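Putative type VI secretion protein (PDB 6SKI) acts as a phospholipase effector of the type VI secretion system, loaded onto the VgrG spike and probably hydrolysing phospholipids of target cells. Local coordinates at residues G97-S100 / N101-L105; N318-S322 / P323-N327; R50-T53 / A54-L57. All coordinates share one frame; numbering follows the deposited sequence.

In the fold
In chain order interaction 3 comes first, then interaction 1, then interaction 2. Interactions 1 and 2 have centres about 15 Å apart and touch, Tyr98 CB lying 3.7 Å from Asn318 N and Tyr98 CE2 3.9 Å from Pro319 CG. Interaction 3 stands apart, its centre about 19 Å and 21 Å from those of interactions 1 and 2, with nearest atoms about 5 Å away in both cases. Ser197, His310 and Asp245 probably form the catalytic triad, as their charge-relay geometry and the alpha/beta-hydrolase clan suggest. Ser55 of interaction 3 bonds Arg198, beside Ser197, while interaction 2 lies on the loop that follows His310.

Interaction 1 of 3, residues G97-S100 / N101-L105; sequences GYYS and NIHWL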
loop_
_atom_site.group_PDB
_atom_site.type_symbol
_atom_site.label_atom_id
_atom_site.label_comp_id
_atom_site.label_asym_id
_atom_site.label_seq_id
_atom_site.Cartn_x
_atom_site.Cartn_y
_atom_site.Cartn_z
ATOM N N GLY A 97 -0.965 -6.510 -11.785
ATOM C CA GLY A 97 -0.262 -5.249 -11.787
ATOM C C GLY A 97 1.233 -5.422 -11.950
ATOM O O GLY A 97 1.760 -6.525 -12.073
ATOM N N TYR A 98 1.923 -4.293 -11.952
ATOM C CA TYR A 98 3.370 -4.244 -12.062
ATOM C C TYR A 98 3.953 -3.838 -10.715
ATOM O O TYR A 98 3.230 -3.609 -9.744
ATOM C CB TYR A 98 3.782 -3.278 -13.173
ATOM C CG TYR A 98 5.212 -3.409 -13.640
ATOM C CD1 TYR A 98 5.728 -4.632 -14.027
ATOM C CD2 TYR A 98 6.038 -2.299 -13.710
ATOM C CE1 TYR A 98 7.030 -4.748 -14.458
ATOM C CE2 TYR A 98 7.338 -2.406 -14.142
ATOM C CZ TYR A 98 7.830 -3.632 -14.515
ATOM O OH TYR A 98 9.130 -3.741 -14.946
ATOM N N TYR A 99 5.276 -3.759 -10.662
ATOM C CA TYR A 99 5.946 -3.323 -9.448
ATOM C C TYR A 99 5.510 -1.911 -9.087
ATOM O O TYR A 99 5.468 -1.019 -9.938
ATOM C CB TYR A 99 7.458 -3.377 -9.646
ATOM C CG TYR A 99 8.002 -4.777 -9.722
ATOM C CD1 TYR A 99 7.667 -5.723 -8.768
ATOM C CD2 TYR A 99 8.842 -5.159 -10.755
ATOM C CE1 TYR A 99 8.159 -7.005 -8.834
ATOM C CE2 TYR A 99 9.339 -6.441 -10.832
ATOM C CZ TYR A 99 8.995 -7.360 -9.868
ATOM O OH TYR A 99 9.488 -8.643 -9.938
ATOM N N SER A 100 5.178 -1.709 -7.818
ATOM C CA SER A 100 4.752 -0.399 -7.347
ATOM C C SER A 100 5.983 0.435 -7.023
ATOM O O SER A 100 7.123 0.002 -7.201
ATOM C CB SER A 100 3.831 -0.537 -6.141
ATOM O OG SER A 100 4.254 -1.591 -5.299
ATOM N N ASN A 101 5.767 1.645 -6.523
ATOM C CA ASN A 101 6.869 2.490 -6.102
ATOM C C ASN A 101 7.385 2.108 -4.727
ATOM O O ASN A 101 8.511 2.471 -4.379
ATOM C CB ASN A 101 6.437 3.957 -6.097
ATOM C CG ASN A 101 6.574 4.605 -7.452
ATOM O OD1 ASN A 101 7.219 4.066 -8.345
ATOM N ND2 ASN A 101 5.957 5.764 -7.616
ATOM N N ILE A 102 6.596 1.363 -3.952
ATOM C CA ILE A 102 7.083 0.828 -2.689
ATOM C C ILE A 102 8.097 -0.276 -2.944
ATOM O O ILE A 102 9.090 -0.404 -2.222
ATOM C CB ILE A 102 5.902 0.340 -1.832
ATOM C CG1 ILE A 102 4.979 1.509 -1.501
ATOM C CG2 ILE A 102 6.395 -0.321 -0.564
ATOM C CD1 ILE A 102 5.665 2.616 -0.754
ATOM N N HIS A 103 7.879 -1.071 -3.991
ATOM C CA HIS A 103 8.872 -2.057 -4.401
ATOM C C HIS A 103 10.201 -1.393 -4.735
ATOM O O HIS A 103 11.265 -1.844 -4.299
ATOM C CB HIS A 103 8.352 -2.841 -5.604
ATOM C CG HIS A 103 9.320 -3.854 -6.128
ATOM N ND1 HIS A 103 10.188 -3.584 -7.163
ATOM C CD2 HIS A 103 9.545 -5.140 -5.773
ATOM C CE1 HIS A 103 10.917 -4.656 -7.413
ATOM N NE2 HIS A 103 10.545 -5.615 -6.586
ATOM N N TRP A 104 10.156 -0.307 -5.504
ATOM C CA TRP A 104 11.383 0.357 -5.925
ATOM C C TRP A 104 12.044 1.083 -4.764
ATOM O O TRP A 104 13.274 1.136 -4.681
ATOM C CB TRP A 104 11.082 1.320 -7.067
ATOM C CG TRP A 104 10.603 0.630 -8.292
ATOM C CD1 TRP A 104 9.421 0.828 -8.930
ATOM C CD2 TRP A 104 11.293 -0.382 -9.031
ATOM N NE1 TRP A 104 9.326 0.004 -10.020
ATOM C CE2 TRP A 104 10.466 -0.750 -10.105
ATOM C CE3 TRP A 104 12.532 -1.010 -8.889
ATOM C CZ2 TRP A 104 10.835 -1.717 -11.031
ATOM C CZ3 TRP A 104 12.896 -1.968 -9.807
ATOM C CH2 TRP A 104 12.051 -2.314 -10.865
ATOM N N LEU A 105 11.247 1.656 -3.864
ATOM C CA LEU A 105 11.814 2.268 -2.668
ATOM C C LEU A 105 12.482 1.222 -1.788
ATOM O O LEU A 105 13.530 1.486 -1.191
ATOM C CB LEU A 105 10.725 3.002 -1.893
ATOM C CG LEU A 105 10.319 4.380 -2.400
ATOM C CD1 LEU A 105 9.092 4.852 -1.658
ATOM C CD2 LEU A 105 11.442 5.379 -2.264
#
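An aromatic cluster of Tyr99, His103 and Trp104 marks the start of helix 101-108, where the loop 97-100 runs into the first helical turn. The central pair is a face-to-face stack of Tyr99 on His103: the ring centroids are 3.9 Å apart and the planes differ by only 9°. His103 CE1 lies over the middle of the Tyr99 ring, and Tyr99 CE1 comes to 3.6 Å from His103 NE2. The torsions explain the meeting. On the helix, the CG of His103 is anti to the backbone N (chi1 178°), which turns the imidazole back toward the loop, and Tyr99 offers a ring face to it.

Trp104 provides the third member. Its six-membered ring pairs with Tyr99 in an offset edge-to-face manner, the edge of the phenol turned to the face of the indole, at 5.7 Å between centroids and 77° between planes. Tyr99 CD2 and Trp104 CZ2 make apolar contact at 4.0 Å. His103 also stands over this indole face, its ND1 3.8 Å above the plane, so the indole face is met by His103 and by the edge of Tyr99.

Ser100 occupies the N-cap position, yet its side chain makes no capping bond; OG is hydrogen-bonded instead to Asp44. Its carbonyl O starts the helical pattern, accepting a weak bond from Trp104 N at 3.5 Å. Asn101 ND2 reaches the carbonyl of Ala417, and Leu421 of helix 416-431 packs against Trp104. Taken together, this is a loop-to-helix junction in which a residue just before the N-cap stacks on the helix's first turn, an aromatic cluster at a helix N-terminus.

Interaction 2 of 3, residues N318-S322 / P323-N327; sequences NPVGS and PLQEN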
loop_
_atom_site.group_PDB
_atom_site.type_symbol
_atom_site.label_atom_id
_atom_site.label_comp_id
_atom_site.label_asym_id
_atom_site.label_seq_id
_atom_site.Cartn_x
_atom_site.Cartn_y
_atom_site.Cartn_z
ATOM N N ASN A 318 1.766 -1.937 -15.940
ATOM C CA ASN A 318 2.765 -2.657 -16.711
ATOM C C ASN A 318 3.302 -1.793 -17.851
ATOM O O ASN A 318 2.606 -0.907 -18.355
ATOM C CB ASN A 318 2.181 -3.956 -17.252
ATOM C CG ASN A 318 1.318 -4.663 -16.240
ATOM O OD1 ASN A 318 0.254 -4.181 -15.872
ATOM N ND2 ASN A 318 1.784 -5.809 -15.767
ATOM N N PRO A 319 4.544 -2.026 -18.269
ATOM C CA PRO A 319 5.142 -1.206 -19.325
ATOM C C PRO A 319 4.483 -1.430 -20.678
ATOM O O PRO A 319 3.698 -2.358 -20.881
ATOM C CB PRO A 319 6.601 -1.673 -19.334
ATOM C CG PRO A 319 6.806 -2.212 -17.953
ATOM C CD PRO A 319 5.537 -2.953 -17.709
ATOM N N VAL A 320 4.832 -0.546 -21.615
ATOM C CA VAL A 320 4.185 -0.520 -22.925
ATOM C C VAL A 320 4.448 -1.806 -23.701
ATOM O O VAL A 320 3.564 -2.316 -24.401
ATOM C CB VAL A 320 4.642 0.724 -23.710
ATOM C CG1 VAL A 320 4.654 0.454 -25.203
ATOM C CG2 VAL A 320 3.731 1.885 -23.406
ATOM N N GLY A 321 5.652 -2.355 -23.600
ATOM C CA GLY A 321 6.015 -3.493 -24.417
ATOM C C GLY A 321 5.777 -4.852 -23.798
ATOM O O GLY A 321 6.057 -5.865 -24.448
ATOM N N SER A 322 5.263 -4.913 -22.576
ATOM C CA SER A 322 5.007 -6.189 -21.938
ATOM C C SER A 322 3.789 -6.864 -22.563
ATOM O O SER A 322 2.970 -6.212 -23.214
ATOM C CB SER A 322 4.791 -5.998 -20.440
ATOM O OG SER A 322 3.848 -4.973 -20.192
ATOM N N PRO A 323 3.657 -8.180 -22.388
ATOM C CA PRO A 323 2.402 -8.843 -22.770
ATOM C C PRO A 323 1.209 -8.360 -21.971
ATOM O O PRO A 323 0.070 -8.517 -22.426
ATOM C CB PRO A 323 2.704 -10.318 -22.488
ATOM C CG PRO A 323 4.172 -10.410 -22.731
ATOM C CD PRO A 323 4.698 -9.167 -22.062
ATOM N N LEU A 324 1.438 -7.774 -20.798
ATOM C CA LEU A 324 0.384 -7.250 -19.942
ATOM C C LEU A 324 0.237 -5.744 -20.117
ATOM O O LEU A 324 -0.142 -5.034 -19.183
ATOM C CB LEU A 324 0.666 -7.593 -18.481
ATOM C CG LEU A 324 0.338 -9.014 -18.029
ATOM C CD1 LEU A 324 0.586 -9.165 -16.542
ATOM C CD2 LEU A 324 -1.100 -9.360 -18.365
ATOM N N GLN A 325 0.541 -5.258 -21.317
ATOM C CA GLN A 325 0.498 -3.835 -21.616
ATOM C C GLN A 325 -0.872 -3.254 -21.293
ATOM O O GLN A 325 -1.907 -3.896 -21.484
ATOM C CB GLN A 325 0.828 -3.614 -23.089
ATOM C CG GLN A 325 0.579 -2.221 -23.607
ATOM C CD GLN A 325 0.642 -2.162 -25.115
ATOM O OE1 GLN A 325 -0.209 -2.722 -25.806
ATOM N NE2 GLN A 325 1.672 -1.514 -25.637
ATOM N N GLU A 326 -0.871 -2.019 -20.801
ATOM C CA GLU A 326 -2.099 -1.337 -20.418
ATOM C C GLU A 326 -2.725 -0.707 -21.654
ATOM O O GLU A 326 -2.241 0.311 -22.156
ATOM C CB GLU A 326 -1.830 -0.292 -19.342
ATOM C CG GLU A 326 -0.999 -0.814 -18.194
ATOM C CD GLU A 326 -1.851 -1.493 -17.148
ATOM O OE1 GLU A 326 -3.085 -1.531 -17.320
ATOM O OE2 GLU A 326 -1.293 -1.982 -16.148
ATOM N N ASN A 327 -3.797 -1.320 -22.139
ATOM C CA ASN A 327 -4.611 -0.778 -23.215
ATOM C C ASN A 327 -5.972 -0.436 -22.637
ATOM O O ASN A 327 -6.619 -1.288 -22.021
ATOM C CB ASN A 327 -4.758 -1.776 -24.361
ATOM C CG ASN A 327 -3.470 -1.995 -25.107
ATOM O OD1 ASN A 327 -2.751 -1.048 -25.414
ATOM N ND2 ASN A 327 -3.162 -3.249 -25.398
#
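Glu326 and Asn318 set their side chains at about a right angle, with the carboxylate and amide planes 43° apart, and the contact between them is made by one carboxylate oxygen. Glu326 OE2 accepts from Asn318 N at 3.1 Å, with 157° at the hydrogen, using the anti lone pair, the one directed away from the other oxygen. A bend at chi2 (-86°) folds the Glu326 chain back, which brings its end to the backbone of Asn318. The same OE2 accepts a hydrogen bond from Tyr95 OH.

Leu324 runs obliquely across Asn318. Its CB is 3.7 Å from Asn318 CG, and its carbonyl O is 3.2 Å from Asn318 CB, so the leucine backbone and side chain together border the asparagine.

Gln325 takes another course: CG is anti to the backbone N and the chain stays extended beyond it, running beside the Val320 side chain, in parallel. A bond from Asn327 ND2 to Gln325 OE1 is doubtful, because the same Gln325 amide sits too close to Val320 O in the model.

Two type I beta turns, Pro319 to Ser322 and Ser322 to Gln325, share Ser322 and fold the chain back. Ser322 OG donates to Pro319 O at 2.7 Å, and Ser322 O receives a weak bond from Gln325 N at 3.2 Å. Past the turns, Glu326 pairs through its backbone with Val412, and Asn327 OD1 accepts from Ala411 N.

Polar bonds rather than apolar packing thus carry much of this surface double turn. Two donors on OE2, one of them a main-chain N-H, would probably favour the charged form of Glu326 and help restrain its carboxylate.

Interaction 3 of 3, residues R50-T53 / A54-L57; sequences RENT and ASRL
Asn52 OD1 accepts from Ser55 N at 3.0 Å, with 157° at the hydrogen, while Leu57 N donates to Thr53 O at 2.9 Å. Glu51 OE1 has its salt bridge with Lys59, just beyond the C-terminal end of the helix. Weaker bonds follow: Arg56 N to Asn52 O, nearly straight (174°) but long at 3.3 Å, and Arg56 NH1 to Glu51 O at 3.4 Å. The Asn52 bond is the classic N-cap of helix 53-58, in which a side-chain carbonyl takes up an N-H of the first turn. With chi1 at 53°, CG sits between the backbone N and the carbonyl carbon, and from there OD1 reaches forward to Ser55.

Arg56 bends at chi3 and lays its guanidinium beside the turn: Thr53 CA lies 3.6 Å above one face, displaced toward the border of the group, and Glu51 O is at the edge. The Glu51 and Arg56 chains run antiparallel alongside one another, Glu51 OE1 to Arg56 CG being 3.6 Å. Ser55 OG bonds Arg198. Beyond the polar bonds, Thr53 CG2 and Leu57 CD1 pack side by side at 3.6 Å, and Ala54 rests on Ile153 of helix 144-154.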
loop_
_atom_site.group_PDB
_atom_site.type_symbol
_atom_site.label_atom_id
_atom_site.label_comp_id
_atom_site.label_asym_id
_atom_site.label_seq_id
_atom_site.Cartn_x
_atom_site.Cartn_y
_atom_site.Cartn_z
ATOM N N ARG A 50 -1.999 -10.345 -8.627
ATOM C CA ARG A 50 -3.415 -10.143 -8.870
ATOM C C ARG A 50 -4.137 -9.875 -7.556
ATOM O O ARG A 50 -3.688 -10.272 -6.479
ATOM C CB ARG A 50 -4.029 -11.357 -9.564
ATOM C CG ARG A 50 -3.323 -11.763 -10.839
ATOM C CD ARG A 50 -3.981 -12.974 -11.468
ATOM N NE ARG A 50 -4.030 -12.870 -12.922
ATOM C CZ ARG A 50 -2.996 -13.094 -13.727
ATOM N NH1 ARG A 50 -1.819 -13.441 -13.222
ATOM N NH2 ARG A 50 -3.138 -12.971 -15.039
ATOM N N GLU A 51 -5.269 -9.191 -7.656
ATOM C CA GLU A 51 -6.099 -8.935 -6.489
ATOM C C GLU A 51 -6.893 -10.186 -6.141
ATOM O O GLU A 51 -7.438 -10.856 -7.023
ATOM C CB GLU A 51 -7.043 -7.766 -6.762
ATOM C CG GLU A 51 -7.488 -7.025 -5.524
ATOM C CD GLU A 51 -8.392 -5.856 -5.846
ATOM O OE1 GLU A 51 -8.803 -5.725 -7.017
ATOM O OE2 GLU A 51 -8.690 -5.063 -4.930
ATOM N N ASN A 52 -6.959 -10.505 -4.853
ATOM C CA ASN A 52 -7.665 -11.710 -4.454
ATOM C C ASN A 52 -9.173 -11.512 -4.569
ATOM O O ASN A 52 -9.671 -10.396 -4.735
ATOM C CB ASN A 52 -7.280 -12.130 -3.033
ATOM C CG ASN A 52 -7.438 -11.015 -2.021
ATOM O OD1 ASN A 52 -8.241 -10.102 -2.197
ATOM N ND2 ASN A 52 -6.671 -11.091 -0.944
ATOM N N THR A 53 -9.901 -12.626 -4.492
ATOM C CA THR A 53 -11.347 -12.581 -4.671
ATOM C C THR A 53 -12.011 -11.707 -3.616
ATOM O O THR A 53 -12.978 -10.997 -3.907
ATOM C CB THR A 53 -11.919 -13.998 -4.637
ATOM O OG1 THR A 53 -11.442 -14.731 -5.770
ATOM C CG2 THR A 53 -13.435 -13.972 -4.679
ATOM N N ALA A 54 -11.495 -11.732 -2.386
ATOM C CA ALA A 54 -12.145 -11.017 -1.294
ATOM C C ALA A 54 -12.131 -9.509 -1.518
ATOM O O ALA A 54 -13.128 -8.831 -1.253
ATOM C CB ALA A 54 -11.478 -11.377 0.030
ATOM N N SER A 55 -11.015 -8.964 -2.005
ATOM C CA SER A 55 -10.940 -7.531 -2.280
ATOM C C SER A 55 -11.881 -7.137 -3.414
ATOM O O SER A 55 -12.613 -6.139 -3.327
ATOM C CB SER A 55 -9.502 -7.154 -2.628
ATOM O OG SER A 55 -8.768 -6.778 -1.481
ATOM N N ARG A 56 -11.863 -7.916 -4.495
ATOM C CA ARG A 56 -12.735 -7.642 -5.629
ATOM C C ARG A 56 -14.198 -7.695 -5.218
ATOM O O ARG A 56 -15.020 -6.920 -5.719
ATOM C CB ARG A 56 -12.446 -8.643 -6.744
ATOM C CG ARG A 56 -11.057 -8.505 -7.338
ATOM C CD ARG A 56 -10.935 -9.265 -8.640
ATOM N NE ARG A 56 -11.933 -10.324 -8.743
ATOM C CZ ARG A 56 -11.668 -11.614 -8.568
ATOM N NH1 ARG A 56 -10.436 -12.005 -8.279
ATOM N NH2 ARG A 56 -12.636 -12.513 -8.680
ATOM N N LEU A 57 -14.543 -8.599 -4.300
ATOM C CA LEU A 57 -15.918 -8.672 -3.821
ATOM C C LEU A 57 -16.240 -7.533 -2.867
ATOM O O LEU A 57 -17.378 -7.057 -2.841
ATOM C CB LEU A 57 -16.175 -10.015 -3.143
ATOM C CG LEU A 57 -16.108 -11.231 -4.060
ATOM C CD1 LEU A 57 -16.457 -12.485 -3.295
ATOM C CD2 LEU A 57 -17.028 -11.042 -5.244
#